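Local structure of CalS11 (Micromonospora echinospora, 3TOS) at residues L57-L62 with G85-L90; L67-V72 with V182-Y187; Y97-R102 with D151-V156; E21-L26 with F47-Q52. The protein is a calicheamicin methyltransferase from Micromonospora echinospora, probably transferring a methyl group from S-adenosylmethionine to an oxygen atom. All blocks are in the same frame, centred on the assembly; numbering follows the deposited sequence.

Interaction 1 (L57-L62 with G85-L90)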
loop_
_atom_site.group_PDB
_atom_site.type_symbol
_atom_site.label_atom_id
_atom_site.label_comp_id
_atom_site.label_asym_id
_atom_site.label_seq_id
_atom_site.Cartn_x
_atom_site.Cartn_y
_atom_site.Cartn_z
ATOM N N LEU B 57 -11.701 10.519 23.316
ATOM C CA LEU B 57 -11.006 9.888 22.241
ATOM C C LEU B 57 -11.600 10.369 20.903
ATOM O O LEU B 57 -10.896 10.480 19.899
ATOM C CB LEU B 57 -11.087 8.364 22.352
ATOM C CG LEU B 57 -10.363 7.766 23.568
ATOM C CD1 LEU B 57 -10.725 6.296 23.669
ATOM C CD2 LEU B 57 -8.849 7.978 23.423
ATOM N N SER B 58 -12.939 10.597 20.846
ATOM C CA SER B 58 -13.558 11.078 19.595
ATOM C C SER B 58 -13.105 12.513 19.276
ATOM O O SER B 58 -12.784 12.808 18.108
ATOM C CB SER B 58 -15.088 11.057 19.685
ATOM O OG SER B 58 -15.498 9.696 19.674
HETATM N N MSE B 59 -13.017 13.383 20.283
HETATM C CA MSE B 59 -12.489 14.739 20.038
HETATM C C MSE B 59 -11.048 14.700 19.534
HETATM O O MSE B 59 -10.675 15.490 18.637
HETATM C CB MSE B 59 -12.608 15.621 21.277
HETATM C CG MSE B 59 -14.050 15.886 21.748
HETATM SE SE MSE B 59 -15.278 16.545 20.382
HETATM C CE MSE B 59 -16.199 14.880 19.943
ATOM N N ASP B 60 -10.257 13.797 20.111
ATOM C CA ASP B 60 -8.889 13.618 19.675
ATOM C C ASP B 60 -8.826 13.130 18.221
ATOM O O ASP B 60 -7.974 13.589 17.451
ATOM C CB ASP B 60 -8.144 12.624 20.605
ATOM C CG ASP B 60 -6.774 12.313 20.123
ATOM O OD1 ASP B 60 -5.926 13.197 20.245
ATOM O OD2 ASP B 60 -6.504 11.184 19.677
ATOM N N ALA B 61 -9.736 12.228 17.835
ATOM C CA ALA B 61 -9.755 11.714 16.463
ATOM C C ALA B 61 -10.115 12.847 15.484
ATOM O O ALA B 61 -9.494 12.960 14.411
ATOM C CB ALA B 61 -10.780 10.576 16.331
ATOM N N LEU B 62 -11.089 13.693 15.836
ATOM C CA LEU B 62 -11.431 14.822 14.937
ATOM C C LEU B 62 -10.272 15.817 14.843
ATOM O O LEU B 62 -9.894 16.250 13.726
ATOM C CB LEU B 62 -12.674 15.575 15.419
ATOM C CG LEU B 62 -13.961 14.725 15.436
ATOM C CD1 LEU B 62 -15.065 15.599 16.034
ATOM C CD2 LEU B 62 -14.428 14.261 13.996
ATOM N N GLY B 85 -12.232 22.307 26.945
ATOM C CA GLY B 85 -11.150 21.810 27.824
ATOM C C GLY B 85 -10.350 20.805 27.045
ATOM O O GLY B 85 -9.114 20.859 27.023
ATOM N N THR B 86 -11.050 19.840 26.438
ATOM C CA THR B 86 -10.384 18.790 25.681
ATOM C C THR B 86 -9.493 19.377 24.551
ATOM O O THR B 86 -8.330 19.030 24.420
ATOM C CB THR B 86 -11.409 17.830 25.074
ATOM O OG1 THR B 86 -12.249 17.364 26.161
ATOM C CG2 THR B 86 -10.655 16.660 24.431
ATOM N N PHE B 87 -10.091 20.257 23.734
ATOM C CA PHE B 87 -9.328 20.930 22.659
ATOM C C PHE B 87 -8.133 21.740 23.179
ATOM O O PHE B 87 -7.074 21.723 22.543
ATOM C CB PHE B 87 -10.233 21.827 21.828
ATOM C CG PHE B 87 -11.274 21.072 21.038
ATOM C CD1 PHE B 87 -10.984 19.865 20.454
ATOM C CD2 PHE B 87 -12.579 21.564 20.947
ATOM C CE1 PHE B 87 -12.040 19.140 19.712
ATOM C CE2 PHE B 87 -13.585 20.892 20.263
ATOM C CZ PHE B 87 -13.328 19.676 19.617
ATOM N N ALA B 88 -8.296 22.452 24.324
ATOM C CA ALA B 88 -7.186 23.214 24.848
ATOM C C ALA B 88 -5.983 22.327 25.198
ATOM O O ALA B 88 -4.816 22.706 24.935
ATOM C CB ALA B 88 -7.636 23.984 26.095
ATOM N N ALA B 89 -6.258 21.153 25.784
ATOM C CA ALA B 89 -5.187 20.245 26.156
ATOM C C ALA B 89 -4.583 19.611 24.899
ATOM O O ALA B 89 -3.364 19.473 24.787
ATOM C CB ALA B 89 -5.706 19.152 27.132
ATOM N N LEU B 90 -5.434 19.192 23.966
ATOM C CA LEU B 90 -4.934 18.573 22.749
ATOM C C LEU B 90 -4.113 19.541 21.888
ATOM O O LEU B 90 -3.178 19.121 21.222
ATOM C CB LEU B 90 -6.119 18.008 21.918
ATOM C CG LEU B 90 -6.909 16.836 22.524
ATOM C CD1 LEU B 90 -8.154 16.540 21.664
ATOM C CD2 LEU B 90 -6.023 15.597 22.666
#
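Leu90 packs against Asp60 more closely than any other pair of side chains here. Its CD1 lies 3.6 Å from Asp60 CA, and its CD2 is 3.4 Å from Asp60 OD1. The two side chains cross at about a right angle. The carboxylate does not rely on this apolar neighbour: OD1 is hydrogen-bonded to Tyr94 OH, and OD2 forms a salt bridge with Arg64. An alanine in place of Leu90 would remove both methyl groups and would probably open a gap beside Asp60. The helices 50-65 and 82-94 cross here, their local axes 10.0 Å apart at closest approach and at -53°. They precede and follow strand 72-76 in the chain, and both rest on strand 183-188 of the Rossmann-like methyltransferase sheet. At the Met59 end the approaches are longer and mainly apolar. Met59 is a selenomethionine in this crystal. Its CB sits 3.9 Å from Thr86 CG2. The chain bends at chi2 (-52°), which sets Met59 SE 3.8 Å from Phe87 CZ. This is a Met-aromatic contact made obliquely, with SE 4.8 Å from the ring centroid. Phe87 also touches Leu185 of strand 183-188. No hydrogen bond joins the two segments, and the contact is shielded from solvent. Around Asp60 the covering is protein too, for Leu57 of a second subunit packs on it.

Interaction 2 (L67-V72 with V182-Y187)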
loop_
_atom_site.group_PDB
_atom_site.type_symbol
_atom_site.label_atom_id
_atom_site.label_comp_id
_atom_site.label_asym_id
_atom_site.label_seq_id
_atom_site.Cartn_x
_atom_site.Cartn_y
_atom_site.Cartn_z
ATOM N N LEU B 67 -4.918 18.400 11.706
ATOM C CA LEU B 67 -3.587 18.894 12.055
ATOM C C LEU B 67 -2.883 19.432 10.789
ATOM O O LEU B 67 -1.970 20.251 10.907
ATOM C CB LEU B 67 -2.759 17.758 12.682
ATOM C CG LEU B 67 -3.229 17.530 14.135
ATOM C CD1 LEU B 67 -2.383 16.402 14.675
ATOM C CD2 LEU B 67 -3.129 18.798 15.086
ATOM N N ASP B 68 -3.296 19.005 9.594
ATOM C CA ASP B 68 -2.712 19.558 8.366
ATOM C C ASP B 68 -3.701 20.484 7.643
ATOM O O ASP B 68 -3.567 20.691 6.444
ATOM C CB ASP B 68 -2.212 18.434 7.397
ATOM C CG ASP B 68 -3.334 17.544 6.885
ATOM O OD1 ASP B 68 -4.498 17.645 7.391
ATOM O OD2 ASP B 68 -3.035 16.701 5.996
ATOM N N VAL B 69 -4.692 21.043 8.361
ATOM C CA VAL B 69 -5.632 21.974 7.757
ATOM C C VAL B 69 -5.482 23.334 8.503
ATOM O O VAL B 69 -5.443 23.367 9.728
ATOM C CB VAL B 69 -7.069 21.471 7.871
ATOM C CG1 VAL B 69 -8.068 22.489 7.236
ATOM C CG2 VAL B 69 -7.204 20.072 7.216
ATOM N N PRO B 70 -5.367 24.469 7.782
ATOM C CA PRO B 70 -5.241 25.773 8.453
ATOM C C PRO B 70 -6.567 26.128 9.130
ATOM O O PRO B 70 -7.610 25.558 8.849
ATOM C CB PRO B 70 -4.916 26.752 7.304
ATOM C CG PRO B 70 -5.278 26.093 6.100
ATOM C CD PRO B 70 -5.284 24.587 6.322
ATOM N N GLY B 71 -6.516 27.079 10.020
ATOM C CA GLY B 71 -7.738 27.630 10.606
ATOM C C GLY B 71 -7.985 27.337 12.052
ATOM O O GLY B 71 -7.119 26.842 12.775
ATOM N N VAL B 72 -9.187 27.644 12.459
ATOM C CA VAL B 72 -9.632 27.607 13.866
ATOM C C VAL B 72 -10.560 26.436 14.131
ATOM O O VAL B 72 -11.018 25.737 13.233
ATOM C CB VAL B 72 -10.314 28.943 14.280
ATOM C CG1 VAL B 72 -9.427 30.167 13.874
ATOM C CG2 VAL B 72 -11.668 29.072 13.595
ATOM N N VAL B 182 -10.188 30.981 8.721
ATOM C CA VAL B 182 -10.440 29.723 8.033
ATOM C C VAL B 182 -10.949 28.776 9.143
ATOM O O VAL B 182 -10.490 28.871 10.268
ATOM C CB VAL B 182 -9.162 29.135 7.355
ATOM C CG1 VAL B 182 -9.507 27.793 6.686
ATOM C CG2 VAL B 182 -8.587 30.104 6.319
ATOM N N ILE B 183 -11.945 27.936 8.872
ATOM C CA ILE B 183 -12.477 27.004 9.912
ATOM C C ILE B 183 -11.950 25.653 9.616
ATOM O O ILE B 183 -12.291 25.047 8.580
ATOM C CB ILE B 183 -14.029 26.990 9.924
ATOM C CG1 ILE B 183 -14.508 28.406 10.281
ATOM C CG2 ILE B 183 -14.584 25.873 10.962
ATOM C CD1 ILE B 183 -16.019 28.634 10.092
ATOM N N ALA B 184 -11.088 25.139 10.491
ATOM C CA ALA B 184 -10.596 23.765 10.335
ATOM C C ALA B 184 -11.570 22.698 10.843
ATOM O O ALA B 184 -11.742 21.654 10.206
ATOM C CB ALA B 184 -9.253 23.609 11.017
ATOM N N LEU B 185 -12.194 22.991 11.979
ATOM C CA LEU B 185 -13.107 22.025 12.609
ATOM C C LEU B 185 -14.288 22.820 13.177
ATOM O O LEU B 185 -14.107 23.763 13.944
ATOM C CB LEU B 185 -12.380 21.218 13.724
ATOM C CG LEU B 185 -13.237 20.325 14.646
ATOM C CD1 LEU B 185 -13.971 19.246 13.814
ATOM C CD2 LEU B 185 -12.338 19.714 15.713
ATOM N N ALA B 186 -15.496 22.473 12.752
ATOM C CA ALA B 186 -16.745 23.109 13.202
ATOM C C ALA B 186 -17.546 22.023 13.887
ATOM O O ALA B 186 -17.971 21.041 13.227
ATOM C CB ALA B 186 -17.528 23.665 12.032
ATOM N N TYR B 187 -17.660 22.128 15.233
ATOM C CA TYR B 187 -18.362 21.125 16.039
ATOM C C TYR B 187 -19.758 21.611 16.403
ATOM O O TYR B 187 -19.930 22.497 17.240
ATOM C CB TYR B 187 -17.524 20.744 17.288
ATOM C CG TYR B 187 -18.041 19.432 17.850
ATOM C CD1 TYR B 187 -19.093 19.400 18.788
ATOM C CD2 TYR B 187 -17.524 18.208 17.415
ATOM C CE1 TYR B 187 -19.632 18.187 19.219
ATOM C CE2 TYR B 187 -18.030 16.997 17.861
ATOM C CZ TYR B 187 -19.081 16.993 18.745
ATOM O OH TYR B 187 -19.590 15.776 19.179
#
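Val72 O is gripped by two successive backbone N-H groups, those of Ala184 and Leu185. Ala184 N lies 2.8 Å from Val72 O, and its N-H is bent at 137°. Leu185 N is farther from Val72 O, at 3.2 Å, but its bond is straighter, at 162°. Both donors lie in the carbonyl plane. Val72 N in turn donates to Val182 O at 2.8 Å. Two residues of one strand thus face a single residue of the other, as in a beta bulge, and the chain turns a corner at Ala184. Gly71 fills the tightest spot. Its CA is 3.0 Å from Val182 O, and a side chain there would run into that carbonyl and into Ala184 N. Ala184 CB sits 3.3 Å from Pro70 O, and Val182 CG1 is 3.6 Å from the same oxygen. Pro70 O is buried here, against these methyl groups, and has no polar partner in the model. Val69 CG1 touches Ala184 CB. Val72 CG2 stands between its own backbone N and carbonyl carbon, and it meets Val182 O at 3.5 Å. Beyond Ala184, Leu185 continues the pairing with Met74. Strands 72-76 and 183-188 run parallel here as neighbours in the middle of the sheet, the pairing of first and fourth strands found in Rossmann-like methyltransferases.

Interaction 3 (Y97-R102 with D151-V156)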
loop_
_atom_site.group_PDB
_atom_site.type_symbol
_atom_site.label_atom_id
_atom_site.label_comp_id
_atom_site.label_asym_id
_atom_site.label_seq_id
_atom_site.Cartn_x
_atom_site.Cartn_y
_atom_site.Cartn_z
ATOM N N TYR B 97 3.549 25.078 18.515
ATOM C CA TYR B 97 4.050 26.220 17.755
ATOM C C TYR B 97 2.994 26.882 16.870
ATOM O O TYR B 97 3.336 27.660 15.974
ATOM C CB TYR B 97 5.249 25.787 16.924
ATOM C CG TYR B 97 6.378 25.204 17.743
ATOM C CD1 TYR B 97 6.904 25.900 18.854
ATOM C CD2 TYR B 97 6.930 23.961 17.413
ATOM C CE1 TYR B 97 7.951 25.379 19.576
ATOM C CE2 TYR B 97 8.010 23.430 18.138
ATOM C CZ TYR B 97 8.515 24.155 19.212
ATOM O OH TYR B 97 9.601 23.666 19.914
ATOM N N ASN B 98 1.711 26.573 17.096
ATOM C CA ASN B 98 0.645 27.168 16.271
ATOM C C ASN B 98 -0.242 28.148 17.064
ATOM O O ASN B 98 -1.250 27.730 17.659
ATOM C CB ASN B 98 -0.203 26.058 15.562
ATOM C CG ASN B 98 -1.251 26.640 14.699
ATOM O OD1 ASN B 98 -1.350 27.874 14.584
ATOM N ND2 ASN B 98 -1.987 25.803 13.989
ATOM N N PRO B 99 0.143 29.454 17.081
ATOM C CA PRO B 99 -0.601 30.460 17.822
ATOM C C PRO B 99 -1.851 30.888 17.047
ATOM O O PRO B 99 -2.668 31.630 17.564
ATOM C CB PRO B 99 0.434 31.581 18.001
ATOM C CG PRO B 99 1.248 31.523 16.678
ATOM C CD PRO B 99 1.376 30.000 16.450
ATOM N N LEU B 100 -2.014 30.394 15.827
ATOM C CA LEU B 100 -3.220 30.748 15.044
ATOM C C LEU B 100 -4.390 29.792 15.235
ATOM O O LEU B 100 -5.496 30.092 14.758
ATOM C CB LEU B 100 -2.902 30.856 13.547
ATOM C CG LEU B 100 -1.851 31.940 13.287
ATOM C CD1 LEU B 100 -1.679 32.087 11.742
ATOM C CD2 LEU B 100 -2.176 33.333 13.897
ATOM N N ARG B 101 -4.142 28.673 15.902
ATOM C CA ARG B 101 -5.192 27.695 16.111
ATOM C C ARG B 101 -6.081 28.176 17.250
ATOM O O ARG B 101 -5.962 27.709 18.382
ATOM C CB ARG B 101 -4.661 26.293 16.424
ATOM C CG ARG B 101 -5.788 25.227 16.504
ATOM C CD ARG B 101 -6.259 24.787 15.156
ATOM N NE ARG B 101 -5.241 23.988 14.480
ATOM C CZ ARG B 101 -5.265 23.633 13.198
ATOM N NH1 ARG B 101 -6.258 24.016 12.368
ATOM N NH2 ARG B 101 -4.266 22.872 12.744
ATOM N N ARG B 102 -6.929 29.154 16.978
ATOM C CA ARG B 102 -7.878 29.674 17.946
ATOM C C ARG B 102 -8.966 28.636 18.227
ATOM O O ARG B 102 -9.423 27.927 17.321
ATOM C CB ARG B 102 -8.532 30.951 17.382
ATOM C CG ARG B 102 -9.433 31.708 18.410
ATOM C CD ARG B 102 -9.856 33.089 17.841
ATOM N NE ARG B 102 -8.776 34.075 17.928
ATOM C CZ ARG B 102 -8.836 35.266 17.346
ATOM N NH1 ARG B 102 -9.891 35.567 16.575
ATOM N NH2 ARG B 102 -7.822 36.156 17.499
ATOM N N ASP B 151 1.330 27.112 27.802
ATOM C CA ASP B 151 1.489 26.881 26.348
ATOM C C ASP B 151 2.793 27.543 25.880
ATOM O O ASP B 151 3.192 28.621 26.404
ATOM C CB ASP B 151 0.326 27.507 25.584
ATOM C CG ASP B 151 -0.902 26.602 25.486
ATOM O OD1 ASP B 151 -0.788 25.389 25.609
ATOM O OD2 ASP B 151 -1.986 27.098 25.222
ATOM N N PHE B 152 3.424 26.952 24.848
ATOM C CA PHE B 152 4.555 27.639 24.251
ATOM C C PHE B 152 4.221 29.068 23.835
ATOM O O PHE B 152 5.081 30.013 23.951
ATOM C CB PHE B 152 5.115 26.800 23.078
ATOM C CG PHE B 152 6.409 27.289 22.557
ATOM C CD1 PHE B 152 6.436 28.170 21.495
ATOM C CD2 PHE B 152 7.599 26.901 23.146
ATOM C CE1 PHE B 152 7.649 28.679 21.035
ATOM C CE2 PHE B 152 8.820 27.353 22.690
ATOM C CZ PHE B 152 8.849 28.239 21.588
ATOM N N PHE B 153 3.047 29.231 23.235
ATOM C CA PHE B 153 2.593 30.589 22.813
ATOM C C PHE B 153 1.638 31.241 23.823
ATOM O O PHE B 153 0.745 32.044 23.455
ATOM C CB PHE B 153 1.992 30.589 21.404
ATOM C CG PHE B 153 3.033 30.754 20.311
ATOM C CD1 PHE B 153 3.545 32.030 20.016
ATOM C CD2 PHE B 153 3.534 29.639 19.640
ATOM C CE1 PHE B 153 4.520 32.206 19.037
ATOM C CE2 PHE B 153 4.534 29.814 18.696
ATOM C CZ PHE B 153 5.031 31.120 18.405
ATOM N N GLY B 154 1.845 30.932 25.104
ATOM C CA GLY B 154 0.992 31.507 26.144
ATOM C C GLY B 154 1.022 33.017 26.277
ATOM O O GLY B 154 0.141 33.585 26.904
ATOM N N HIS B 155 2.011 33.662 25.675
ATOM C CA HIS B 155 2.060 35.129 25.633
ATOM C C HIS B 155 1.095 35.737 24.573
ATOM O O HIS B 155 0.881 36.965 24.562
ATOM C CB HIS B 155 3.488 35.622 25.370
ATOM C CG HIS B 155 4.119 35.056 24.148
ATOM N ND1 HIS B 155 4.481 33.722 24.031
ATOM C CD2 HIS B 155 4.460 35.648 22.998
ATOM C CE1 HIS B 155 5.027 33.527 22.846
ATOM N NE2 HIS B 155 5.049 34.691 22.210
ATOM N N VAL B 156 0.542 34.915 23.673
ATOM C CA VAL B 156 -0.400 35.430 22.704
ATOM C C VAL B 156 -1.802 35.238 23.272
ATOM O O VAL B 156 -2.243 34.110 23.639
ATOM C CB VAL B 156 -0.268 34.766 21.331
ATOM C CG1 VAL B 156 -1.350 35.255 20.374
ATOM C CG2 VAL B 156 1.177 34.998 20.790
#
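Tyr97 reaches across to both phenylalanines of 151-156. Its CB makes only a distant contact, 4.5 Å from Phe153 CE2. Farther out, CD1 comes to 3.5 Å from Phe152 CD1. The next atom, CE1, stands over the centre of the Phe152 ring, 3.5 Å above its plane. The pair is a T-shaped stack, the Tyr97 edge on the Phe152 face, with the planes at 86°. Phe152 CG is anti to its backbone N (chi1 -170°), and the ring beyond it lies with one face under that edge. At the tip, Tyr97 OH is hydrogen-bonded to Gly92 O of a fourth subunit, and Arg50 of a third subunit makes a cation-pi contact with the ring. An alanine in place of Phe152 would probably leave the Tyr97 edge without its aromatic partner, opening a gap between the loops. Phe153 packs mainly on Pro99. Pro99 CB lies over one face of the Phe153 ring, 3.9 Å from its centroid, in a CH-pi contact. Pro99 belongs to a type I turn, and Asn98 OD1 accepts from Leu100 N in an Asx turn. Between these two loops the contact is van der Waals and pi in kind, so it probably depends on close fit rather than on directed polar bonds.

Interaction 4 (E21-L26 with F47-Q52)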
loop_
_atom_site.group_PDB
_atom_site.type_symbol
_atom_site.label_atom_id
_atom_site.label_comp_id
_atom_site.label_asym_id
_atom_site.label_seq_id
_atom_site.Cartn_x
_atom_site.Cartn_y
_atom_site.Cartn_z
ATOM N N GLU B 21 -25.333 4.348 38.278
ATOM C CA GLU B 21 -24.548 3.907 39.466
ATOM C C GLU B 21 -23.085 4.197 39.355
ATOM O O GLU B 21 -22.469 4.758 40.296
ATOM C CB GLU B 21 -24.756 2.398 39.655
ATOM C CG GLU B 21 -24.112 1.788 40.898
ATOM C CD GLU B 21 -24.722 2.350 42.246
ATOM O OE1 GLU B 21 -25.864 2.912 42.264
ATOM O OE2 GLU B 21 -24.071 2.207 43.301
ATOM N N THR B 22 -22.512 3.933 38.166
ATOM C CA THR B 22 -21.087 4.245 37.966
ATOM C C THR B 22 -20.840 5.757 38.166
ATOM O O THR B 22 -19.926 6.150 38.865
ATOM C CB THR B 22 -20.600 3.812 36.569
ATOM O OG1 THR B 22 -20.493 2.395 36.534
ATOM C CG2 THR B 22 -19.218 4.419 36.235
ATOM N N THR B 23 -21.685 6.571 37.532
ATOM C CA THR B 23 -21.541 8.006 37.570
ATOM C C THR B 23 -21.633 8.523 38.996
ATOM O O THR B 23 -20.790 9.304 39.454
ATOM C CB THR B 23 -22.602 8.669 36.712
ATOM O OG1 THR B 23 -22.529 8.147 35.379
ATOM C CG2 THR B 23 -22.362 10.172 36.617
ATOM N N GLN B 24 -22.654 8.061 39.725
ATOM C CA GLN B 24 -22.852 8.527 41.099
ATOM C C GLN B 24 -21.733 8.036 42.010
ATOM O O GLN B 24 -21.298 8.778 42.897
ATOM C CB GLN B 24 -24.223 8.068 41.622
ATOM C CG GLN B 24 -25.352 8.859 40.953
ATOM C CD GLN B 24 -26.692 8.320 41.271
ATOM O OE1 GLN B 24 -26.818 7.231 41.855
ATOM N NE2 GLN B 24 -27.726 9.082 40.916
ATOM N N ARG B 25 -21.302 6.792 41.832
ATOM C CA ARG B 25 -20.178 6.265 42.627
ATOM C C ARG B 25 -18.906 7.068 42.401
ATOM O O ARG B 25 -18.235 7.392 43.358
ATOM C CB ARG B 25 -19.884 4.805 42.314
ATOM C CG ARG B 25 -20.957 3.850 42.931
ATOM C CD ARG B 25 -20.467 2.460 42.691
ATOM N NE ARG B 25 -21.412 1.444 43.038
ATOM C CZ ARG B 25 -21.186 0.124 42.966
ATOM N NH1 ARG B 25 -19.946 -0.339 42.705
ATOM N NH2 ARG B 25 -22.216 -0.737 43.158
ATOM N N LEU B 26 -18.534 7.310 41.149
ATOM C CA LEU B 26 -17.319 8.060 40.858
ATOM C C LEU B 26 -17.414 9.475 41.351
ATOM O O LEU B 26 -16.394 10.014 41.753
ATOM C CB LEU B 26 -16.990 8.030 39.371
ATOM C CG LEU B 26 -16.574 6.653 38.846
ATOM C CD1 LEU B 26 -16.431 6.703 37.337
ATOM C CD2 LEU B 26 -15.306 6.069 39.489
ATOM N N PHE B 47 -11.573 8.818 37.564
ATOM C CA PHE B 47 -12.975 9.198 37.627
ATOM C C PHE B 47 -13.647 9.377 36.266
ATOM O O PHE B 47 -14.801 9.793 36.174
ATOM C CB PHE B 47 -13.088 10.479 38.456
ATOM C CG PHE B 47 -12.324 10.409 39.726
ATOM C CD1 PHE B 47 -12.802 9.595 40.774
ATOM C CD2 PHE B 47 -11.093 11.074 39.865
ATOM C CE1 PHE B 47 -12.064 9.427 41.930
ATOM C CE2 PHE B 47 -10.349 10.955 41.083
ATOM C CZ PHE B 47 -10.832 10.088 42.105
ATOM N N LEU B 48 -12.900 9.048 35.223
ATOM C CA LEU B 48 -13.291 9.285 33.831
ATOM C C LEU B 48 -13.837 7.957 33.261
ATOM O O LEU B 48 -13.054 7.080 32.864
ATOM C CB LEU B 48 -12.064 9.812 33.026
ATOM C CG LEU B 48 -12.335 10.121 31.514
ATOM C CD1 LEU B 48 -13.169 11.342 31.367
ATOM C CD2 LEU B 48 -10.936 10.262 30.803
ATOM N N ARG B 49 -15.170 7.802 33.246
ATOM C CA ARG B 49 -15.785 6.519 32.902
ATOM C C ARG B 49 -15.815 6.350 31.383
ATOM O O ARG B 49 -15.652 7.329 30.635
ATOM C CB ARG B 49 -17.220 6.459 33.467
ATOM C CG ARG B 49 -18.168 7.433 32.837
ATOM C CD ARG B 49 -19.484 7.409 33.577
ATOM N NE ARG B 49 -20.492 8.255 32.951
ATOM C CZ ARG B 49 -20.576 9.581 33.072
ATOM N NH1 ARG B 49 -19.646 10.283 33.755
ATOM N NH2 ARG B 49 -21.596 10.202 32.450
ATOM N N ARG B 50 -16.078 5.124 30.956
ATOM C CA ARG B 50 -16.074 4.735 29.541
ATOM C C ARG B 50 -16.784 5.779 28.690
ATOM O O ARG B 50 -16.250 6.205 27.679
ATOM C CB ARG B 50 -16.848 3.399 29.378
ATOM C CG ARG B 50 -16.878 2.903 27.911
ATOM C CD ARG B 50 -17.969 1.836 27.666
ATOM N NE ARG B 50 -19.303 2.235 28.146
ATOM C CZ ARG B 50 -20.129 3.040 27.476
ATOM N NH1 ARG B 50 -19.774 3.518 26.270
ATOM N NH2 ARG B 50 -21.314 3.351 28.011
ATOM N N HIS B 51 -18.017 6.154 29.041
ATOM C CA HIS B 51 -18.806 7.021 28.174
ATOM C C HIS B 51 -18.073 8.364 27.929
ATOM O O HIS B 51 -18.051 8.900 26.787
ATOM C CB HIS B 51 -20.185 7.327 28.804
ATOM C CG HIS B 51 -20.999 8.266 27.978
ATOM N ND1 HIS B 51 -21.599 7.862 26.799
ATOM C CD2 HIS B 51 -21.256 9.597 28.111
ATOM C CE1 HIS B 51 -22.245 8.885 26.275
ATOM N NE2 HIS B 51 -22.031 9.954 27.033
ATOM N N GLN B 52 -17.473 8.919 29.000
ATOM C CA GLN B 52 -16.729 10.197 28.873
ATOM C C GLN B 52 -15.370 10.011 28.215
ATOM O O GLN B 52 -14.916 10.865 27.449
ATOM C CB GLN B 52 -16.613 10.912 30.258
ATOM C CG GLN B 52 -18.004 11.330 30.833
ATOM C CD GLN B 52 -18.710 12.371 29.972
ATOM O OE1 GLN B 52 -18.116 12.964 29.061
ATOM N NE2 GLN B 52 -19.967 12.568 30.216
#
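Thr23 stands over one face of the Arg49 guanidinium. Its OG1 is 3.1 Å above that plane, toward the rim. Gln52 CG covers the opposite face at 3.4 Å, so the flat group is sandwiched. OG1 comes within 3.2 Å of Arg49 NE, but the angle is poor and this is no hydrogen bond. Each atom has another mate: Thr23 OG1 bonds Glu19 O, and Arg49 NE forms a salt bridge with Glu19 OE2. Arg49 NH2 reaches Asn42 OD1 of a second subunit. The guanidinium is thus held by its N-H groups while both faces are packed. Arg49 CG lies between its backbone N and carbonyl carbon (chi1 66°), and the chain then runs extended to NE. Thr22 CG2 and Leu26 CD1, one helical turn apart, both touch Arg49 CB at 4.0 Å. Both side chains cross that of Arg49 obliquely. Leu26 CD1 also rests 3.7 Å from Phe47 O. In return, Phe47 CD1 lies 3.7 Å from Leu26 O. On helix 17-31, Glu21 OE2 and Arg25 NE form a salt bridge, the oxygen using its anti lone pair. Arg49 is at the N-cap position of helix 50-65. The contact joins helix 17-31 to the start of that helix, where Gln52 OE1 accepts from Arg82, a residue of the S-adenosyl-L-homocysteine site.

In the fold
Interactions 1 and 4 both use helix 50-65, with centres about 19 Å apart. Interaction 1 touches interaction 2 through Met59 CE and Tyr187 CE2, 3.5 Å apart, and Tyr187 OH bonds Asp216 of the glutamate and sodium sites. Interaction 3 is nested inside the chain loop that interaction 2 closes. The two are joined by a probable hydrogen bond, Arg101 NH1 to Val69 O at 2.8 Å. The Met59 side chain is about 7 Å from bound S-adenosyl-L-homocysteine, and that of Arg49 about 8 Å from bound glutamic acid. Interaction 3 lies away from these sites. Across subunits, Arg50 at interaction 4 meets Tyr97 at interaction 3 of another copy.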